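Local coordinates for cerato-platanin-like protein (Moniliophthora perniciosa, PDB 3SUK) that is of unknown precise function but is a secreted fungal protein of the cerato-platanin family, built on a double-psi beta barrel, at residues A[36-41]-A[81-86]. Numbering follows the deposited sequence.
Sequences PTFGSV and VAIDHA
Ile83 reaches the Phe38 ring with its CD1 methyl alone, which sits 3.7 Å from Phe38 CE1 and equally close to CD1 of that ring. The methyl meets the CD1-CE1 bond of the ring obliquely, and the two side chains run at about a right angle. Ile83 CG1 lies between its own backbone N and carbonyl carbon (chi1 69°), and the chain then extends, carrying CD1 out to the aromatic group. Three residues after Phe38, Val41 puts CG1 against the branch point of Val81, 3.9 Å from Val81 CB and as near to Val81 CG2. Ile47 of strand 47-50 touches both Phe38 and Val41.

Behind these apolar groups, the 3-10 turn 38-40 is tied down by Ser40, whose OG donates to Thr37 O over 2.7 Å, in the carbonyl plane and on a lone pair. Thr37 OG1 in turn accepts from Ser40 N at 3.3 Å, an ST motif. Where the chain turns a corner at Asp84, that carboxylate ties 81-86 to Tyr12 and Ala23 of the same long loop, and its OD1 also takes His85 N from above the carboxylate plane. No hydrogen bond joins 36-41 to 81-86, so these two segments meet through buried hydrocarbon packing.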
ATOM      1  N   PRO A  36      -5.408  -5.586 -13.473  1.00 14.33           N
ATOM      2  CA  PRO A  36      -5.610  -4.421 -14.357  1.00 13.81           C
ATOM      3  C   PRO A  36      -6.091  -3.139 -13.656  1.00 13.47           C
ATOM      4  O   PRO A  36      -5.845  -2.053 -14.093  1.00 13.67           O
ATOM      5  CB  PRO A  36      -6.621  -4.919 -15.418  1.00 15.74           C
ATOM      6  CG  PRO A  36      -6.552  -6.349 -15.404  1.00 18.90           C
ATOM      7  CD  PRO A  36      -6.135  -6.767 -13.956  1.00 14.26           C
ATOM      8  N   THR A  37      -6.784  -3.322 -12.558  1.00 12.75           N
ATOM      9  CA  THR A  37      -7.309  -2.223 -11.777  1.00 13.74           C
ATOM     10  C   THR A  37      -6.931  -2.319 -10.278  1.00 12.36           C
ATOM     11  O   THR A  37      -6.693  -3.385  -9.770  1.00 13.26           O
ATOM     12  CB  THR A  37      -8.853  -2.162 -11.813  1.00 14.72           C
ATOM     13  OG1 THR A  37      -9.379  -3.339 -11.237  1.00 16.84           O
ATOM     14  CG2 THR A  37      -9.412  -1.956 -13.225  1.00 15.82           C
ATOM     15  N   PHE A  38      -6.970  -1.176  -9.615  1.00 11.45           N
ATOM     16  CA  PHE A  38      -6.635  -1.109  -8.200  1.00 11.97           C
ATOM     17  C   PHE A  38      -7.562  -2.071  -7.443  1.00 13.18           C
ATOM     18  O   PHE A  38      -7.121  -2.817  -6.607  1.00 13.02           O
ATOM     19  CB  PHE A  38      -6.819   0.310  -7.651  1.00 13.19           C
ATOM     20  CG  PHE A  38      -5.853   1.326  -8.182  1.00  9.91           C
ATOM     21  CD1 PHE A  38      -4.730   0.960  -8.882  1.00 11.27           C
ATOM     22  CD2 PHE A  38      -6.079   2.647  -7.941  1.00 11.95           C
ATOM     23  CE1 PHE A  38      -3.879   1.915  -9.321  1.00 10.76           C
ATOM     24  CE2 PHE A  38      -5.247   3.588  -8.377  1.00 11.28           C
ATOM     25  CZ  PHE A  38      -4.138   3.237  -9.082  1.00 12.26           C
ATOM     26  N   GLY A  39      -8.838  -2.080  -7.796  1.00 12.78           N
ATOM     27  CA  GLY A  39      -9.819  -2.897  -7.098  1.00 12.57           C
ATOM     28  C   GLY A  39      -9.603  -4.405  -7.257  1.00 11.44           C
ATOM     29  O   GLY A  39     -10.044  -5.168  -6.472  1.00 15.92           O
ATOM     30  N   SER A  40      -8.950  -4.813  -8.317  1.00 11.58           N
ATOM     31  CA  SER A  40      -8.572  -6.198  -8.520  1.00 12.06           C
ATOM     32  C   SER A  40      -7.423  -6.757  -7.649  1.00 13.10           C
ATOM     33  O   SER A  40      -7.243  -7.934  -7.554  1.00 13.95           O
ATOM     34  CB  SER A  40      -8.306  -6.472 -10.008  1.00 12.79           C
ATOM     35  OG  SER A  40      -7.065  -5.980 -10.427  1.00 15.88           O
ATOM     36  N   VAL A  41      -6.620  -5.878  -7.063  1.00 11.71           N
ATOM     37  CA  VAL A  41      -5.596  -6.356  -6.185  1.00 11.29           C
ATOM     38  C   VAL A  41      -6.323  -7.058  -5.011  1.00 11.59           C
ATOM     39  O   VAL A  41      -7.228  -6.527  -4.477  1.00 11.19           O
ATOM     40  CB  VAL A  41      -4.754  -5.179  -5.689  1.00 10.23           C
ATOM     41  CG1 VAL A  41      -3.676  -5.716  -4.770  1.00 10.43           C
ATOM     42  CG2 VAL A  41      -4.114  -4.423  -6.908  1.00 12.04           C
ATOM     43  N   VAL A  81      -0.555  -4.373  -0.265  1.00  7.72           N
ATOM     44  CA  VAL A  81       0.281  -4.572  -1.453  1.00  7.12           C
ATOM     45  C   VAL A  81       0.783  -3.240  -1.962  1.00  5.64           C
ATOM     46  O   VAL A  81       0.041  -2.363  -2.182  1.00  7.12           O
ATOM     47  CB  VAL A  81      -0.497  -5.301  -2.607  1.00  6.55           C
ATOM     48  CG1 VAL A  81       0.375  -5.429  -3.889  1.00  8.81           C
ATOM     49  CG2 VAL A  81      -0.945  -6.718  -2.118  1.00  8.68           C
ATOM     50  N   ALA A  82       2.072  -3.192  -2.193  1.00  6.46           N
ATOM     51  CA  ALA A  82       2.694  -2.017  -2.784  1.00  7.17           C
ATOM     52  C   ALA A  82       2.720  -2.114  -4.303  1.00  7.40           C
ATOM     53  O   ALA A  82       3.159  -3.057  -4.830  1.00  7.73           O
ATOM     54  CB  ALA A  82       4.092  -1.822  -2.185  1.00  9.15           C
ATOM     55  N   ILE A  83       2.166  -1.092  -4.922  1.00  8.45           N
ATOM     56  CA  ILE A  83       2.014  -1.036  -6.378  1.00  9.55           C
ATOM     57  C   ILE A  83       2.610   0.192  -7.094  1.00  9.34           C
ATOM     58  O   ILE A  83       2.395   0.370  -8.260  1.00 10.04           O
ATOM     59  CB  ILE A  83       0.503  -1.134  -6.730  1.00  9.89           C
ATOM     60  CG1 ILE A  83      -0.274   0.123  -6.302  1.00 10.78           C
ATOM     61  CG2 ILE A  83      -0.095  -2.412  -6.110  1.00  8.88           C
ATOM     62  CD1 ILE A  83      -1.676   0.223  -6.851  1.00 14.89           C
ATOM     63  N   ASP A  84       3.261   1.070  -6.348  1.00  7.99           N
ATOM     64  CA  ASP A  84       3.686   2.354  -6.915  1.00  8.95           C
ATOM     65  C   ASP A  84       4.872   2.840  -6.088  1.00  8.30           C
ATOM     66  O   ASP A  84       5.105   2.334  -5.032  1.00  9.26           O
ATOM     67  CB  ASP A  84       2.500   3.331  -6.863  1.00  8.75           C
ATOM     68  CG  ASP A  84       2.626   4.551  -7.795  1.00  8.84           C
ATOM     69  OD1 ASP A  84       3.561   4.614  -8.559  1.00  9.99           O
ATOM     70  OD2 ASP A  84       1.728   5.386  -7.656  1.00 10.65           O
ATOM     71  N   HIS A  85       5.592   3.805  -6.626  1.00  9.06           N
ATOM     72  CA  HIS A  85       6.687   4.485  -5.942  1.00  8.10           C
ATOM     73  C   HIS A  85       6.172   5.579  -5.000  1.00  8.99           C
ATOM     74  O   HIS A  85       5.382   6.322  -5.382  1.00 10.80           O
ATOM     75  CB  HIS A  85       7.625   5.118  -7.003  1.00 10.90           C
ATOM     76  CG  HIS A  85       8.640   6.071  -6.425  1.00  9.11           C
ATOM     77  ND1 HIS A  85       9.737   5.652  -5.719  1.00 11.19           N
ATOM     78  CD2 HIS A  85       8.685   7.418  -6.411  1.00 14.65           C
ATOM     79  CE1 HIS A  85      10.436   6.697  -5.325  1.00 13.85           C
ATOM     80  NE2 HIS A  85       9.822   7.778  -5.744  1.00 13.61           N
ATOM     81  N   ALA A  86       6.743   5.644  -3.800  1.00  9.76           N
ATOM     82  CA  ALA A  86       6.553   6.758  -2.865  1.00  9.20           C
ATOM     83  C   ALA A  86       7.933   7.330  -2.591  1.00 10.00           C
ATOM     84  O   ALA A  86       8.905   6.649  -2.642  1.00  9.95           O
ATOM     85  CB  ALA A  86       5.951   6.255  -1.578  1.00  9.13           C
TER